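Local structure of replicase polyprotein 1a (Avian infectious bronchitis virus, 3LD1) at residues 114-119 with 146-151. The protein is a gammacoronavirus non-structural protein 2 fragment, released from the replicase polyprotein, whose precise role in infection is not firmly established. The protein carries 3 engineered substitutions. Residues are numbered along the deposited sequence; the frame is centred on the assembly and turned at random.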
ATOM      1  N   THR A 114      21.590  12.473  -9.142  1.00 38.68           N
ATOM      2  CA  THR A 114      22.480  11.349  -9.287  1.00 38.56           C
ATOM      3  C   THR A 114      21.848  10.097  -8.692  1.00 39.15           C
ATOM      4  O   THR A 114      21.918   8.967  -9.275  1.00 38.17           O
ATOM      5  CB  THR A 114      23.924  11.634  -8.741  1.00 39.71           C
ATOM      6  OG1 THR A 114      23.909  12.120  -7.352  1.00 36.88           O
ATOM      7  CG2 THR A 114      24.657  12.687  -9.733  1.00 38.79           C
ATOM      8  N   LEU A 115      21.174  10.322  -7.563  1.00 38.22           N
ATOM      9  CA  LEU A 115      20.487   9.266  -6.881  1.00 39.01           C
ATOM     10  C   LEU A 115      19.437   8.663  -7.817  1.00 40.19           C
ATOM     11  O   LEU A 115      19.348   7.441  -7.912  1.00 40.85           O
ATOM     12  CB  LEU A 115      19.796   9.818  -5.670  1.00 38.01           C
ATOM     13  CG  LEU A 115      20.356   9.847  -4.293  1.00 38.49           C
ATOM     14  CD1 LEU A 115      21.693   9.471  -4.269  1.00 39.38           C
ATOM     15  CD2 LEU A 115      20.140  11.253  -3.586  1.00 42.19           C
ATOM     16  N   ASP A 116      18.657   9.506  -8.502  1.00 40.35           N
ATOM     17  CA  ASP A 116      17.636   8.989  -9.431  1.00 41.44           C
ATOM     18  C   ASP A 116      18.203   8.224 -10.627  1.00 40.06           C
ATOM     19  O   ASP A 116      17.611   7.211 -11.062  1.00 41.82           O
ATOM     20  CB  ASP A 116      16.727  10.098  -9.972  1.00 40.96           C
ATOM     21  CG  ASP A 116      15.660  10.487  -8.993  1.00 45.60           C
ATOM     22  OD1 ASP A 116      15.511   9.825  -7.910  1.00 46.70           O
ATOM     23  OD2 ASP A 116      14.989  11.494  -9.306  1.00 47.88           O
ATOM     24  N   ALA A 117      19.323   8.706 -11.127  1.00 36.08           N
ATOM     25  CA  ALA A 117      19.964   8.083 -12.266  1.00 37.10           C
ATOM     26  C   ALA A 117      20.620   6.739 -11.849  1.00 36.63           C
ATOM     27  O   ALA A 117      20.473   5.732 -12.515  1.00 38.80           O
ATOM     28  CB  ALA A 117      20.978   9.053 -12.962  1.00 33.33           C
ATOM     29  N   ARG A 118      21.246   6.683 -10.707  1.00 37.27           N
ATOM     30  CA  ARG A 118      21.774   5.411 -10.314  1.00 38.41           C
ATOM     31  C   ARG A 118      20.615   4.437 -10.124  1.00 39.23           C
ATOM     32  O   ARG A 118      20.769   3.280 -10.524  1.00 38.43           O
ATOM     33  CB  ARG A 118      22.571   5.521  -9.019  1.00 38.81           C
ATOM     34  CG  ARG A 118      22.925   4.133  -8.441  1.00 41.10           C
ATOM     35  CD  ARG A 118      24.065   3.497  -9.217  1.00 37.62           C
ATOM     36  NE  ARG A 118      23.571   3.055 -10.524  1.00 44.65           N
ATOM     37  CZ  ARG A 118      24.317   2.423 -11.430  1.00 42.06           C
ATOM     38  NH1 ARG A 118      23.805   2.058 -12.587  1.00 39.12           N
ATOM     39  NH2 ARG A 118      25.589   2.166 -11.166  1.00 38.01           N
ATOM     40  N   ALA A 119      19.482   4.903  -9.539  1.00 39.42           N
ATOM     41  CA  ALA A 119      18.288   4.047  -9.292  1.00 41.92           C
ATOM     42  C   ALA A 119      17.703   3.468 -10.562  1.00 44.36           C
ATOM     43  O   ALA A 119      17.217   2.360 -10.586  1.00 43.70           O
ATOM     44  CB  ALA A 119      17.199   4.817  -8.630  1.00 40.43           C
ATOM     45  N   ALA A 146      17.896   2.783  -3.862  1.00 36.53           N
ATOM     46  CA  ALA A 146      17.171   1.642  -4.545  1.00 36.32           C
ATOM     47  C   ALA A 146      15.655   1.703  -4.484  1.00 36.10           C
ATOM     48  O   ALA A 146      14.973   1.303  -5.457  1.00 36.26           O
ATOM     49  CB  ALA A 146      17.672   0.219  -3.991  1.00 34.49           C
ATOM     50  N   MET A 147      15.128   2.111  -3.329  1.00 36.20           N
ATOM     51  CA  MET A 147      13.695   2.237  -3.179  1.00 39.99           C
ATOM     52  C   MET A 147      13.089   3.230  -4.152  1.00 39.98           C
ATOM     53  O   MET A 147      11.894   3.158  -4.444  1.00 40.77           O
ATOM     54  CB  MET A 147      13.286   2.594  -1.754  1.00 39.43           C
ATOM     55  CG  MET A 147      13.437   1.466  -0.736  1.00 41.21           C
ATOM     56  SD  MET A 147      12.819   1.957   0.902  1.00 45.96           S
ATOM     57  CE  MET A 147      14.233   2.546   1.761  1.00 47.35           C
ATOM     58  N   ARG A 148      13.906   4.141  -4.675  1.00 40.22           N
ATOM     59  CA  ARG A 148      13.362   5.110  -5.568  1.00 41.72           C
ATOM     60  C   ARG A 148      12.581   4.412  -6.660  1.00 41.59           C
ATOM     61  O   ARG A 148      11.703   5.009  -7.199  1.00 42.35           O
ATOM     62  CB  ARG A 148      14.447   6.097  -6.105  1.00 40.65           C
ATOM     63  CG  ARG A 148      14.976   6.979  -4.965  1.00 41.14           C
ATOM     64  CD  ARG A 148      16.171   7.821  -5.367  1.00 44.21           C
ATOM     65  NE  ARG A 148      15.757   9.206  -5.475  1.00 54.95           N
ATOM     66  CZ  ARG A 148      15.769  10.038  -4.459  1.00 56.29           C
ATOM     67  NH1 ARG A 148      16.246   9.632  -3.285  1.00 62.08           N
ATOM     68  NH2 ARG A 148      15.351  11.262  -4.634  1.00 54.26           N
ATOM     69  N   ARG A 149      12.877   3.141  -6.950  1.00 42.22           N
ATOM     70  CA  ARG A 149      12.318   2.475  -8.148  1.00 43.36           C
ATOM     71  C   ARG A 149      10.911   2.061  -7.903  1.00 43.47           C
ATOM     72  O   ARG A 149      10.164   1.800  -8.859  1.00 44.56           O
ATOM     73  CB  ARG A 149      13.043   1.180  -8.516  1.00 42.25           C
ATOM     74  CG  ARG A 149      14.503   1.249  -8.823  1.00 43.43           C
ATOM     75  CD  ARG A 149      14.984  -0.202  -9.257  1.00 44.92           C
ATOM     76  NE  ARG A 149      15.698  -0.076 -10.523  1.00 51.58           N
ATOM     77  CZ  ARG A 149      15.384  -0.664 -11.678  1.00 55.20           C
ATOM     78  NH1 ARG A 149      14.395  -1.546 -11.792  1.00 55.42           N
ATOM     79  NH2 ARG A 149      16.133  -0.401 -12.735  1.00 58.66           N
ATOM     80  N   LEU A 150      10.599   1.893  -6.620  1.00 43.85           N
ATOM     81  CA  LEU A 150       9.305   1.384  -6.173  1.00 44.98           C
ATOM     82  C   LEU A 150       8.144   2.390  -6.308  1.00 47.06           C
ATOM     83  O   LEU A 150       6.986   1.976  -6.408  1.00 46.16           O
ATOM     84  CB  LEU A 150       9.380   0.904  -4.749  1.00 42.69           C
ATOM     85  CG  LEU A 150      10.345  -0.238  -4.501  1.00 42.07           C
ATOM     86  CD1 LEU A 150      10.474  -0.572  -3.040  1.00 35.49           C
ATOM     87  CD2 LEU A 150      10.000  -1.442  -5.288  1.00 41.87           C
ATOM     88  N   VAL A 151       8.486   3.689  -6.373  1.00 49.73           N
ATOM     89  CA  VAL A 151       7.515   4.759  -6.528  1.00 51.35           C
ATOM     90  C   VAL A 151       6.801   4.532  -7.848  1.00 52.00           C
ATOM     91  O   VAL A 151       5.607   4.295  -7.889  1.00 53.15           O
ATOM     92  CB  VAL A 151       8.226   6.086  -6.484  1.00 52.04           C
ATOM     93  CG1 VAL A 151       7.229   7.212  -6.666  1.00 52.06           C
ATOM     94  CG2 VAL A 151       8.996   6.240  -5.124  1.00 51.11           C
TER
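Arg-148 meets Asp-116 and Ala-119 where two helices of the nsp2 fragment cross steeply, at -78°: the short helix 112-121 lies over the long helix 140-162, their local axes 8.5 Å apart. The CA atoms of Ala-119 and Ala-146 are separated by 5.4 Å, although Ala-146 turns its methyl away. Met-147 packs on Ile-198, Lys-202 and Phe-205 of helix 194-207, on the side of the long helix turned from helix 112-121. Arg-148 carries most of the contact. Its CB rests on the methyl of Ala-119, with the two CB atoms 3.9 Å apart. CG, anti to the carbonyl carbon (chi1 -67°), starts the chain toward Asp-116, and the bend at chi3 turns NE to the carboxylate. Arg-148 NE donates to Asp-116 OD1 at 2.5 Å, a hydrogen bond within a salt bridge; OD1 lies near the guanidinium plane, while the carboxylate is turned 49° from that plane. The methylene carbon CB of Leu-115 lies 4.0 Å above one face of the Arg-148 guanidinium, displaced toward the rim, and beyond the two helices Arg-148 also touches Ile-187. Arg-149 reaches back to the C-terminal part of the short helix, its chain likewise bent at chi3. One of its terminal nitrogens, NH2, makes a salt bridge to Asp-123, just past that helix. The positive group probably suits the partial negative charge at the carbonyl end of helix 112-121, and Asp-123 balances it. Arg-149 NE donates to Ala-119 O at 2.9 Å, nearly in line with the carbonyl (C=O...N 171°).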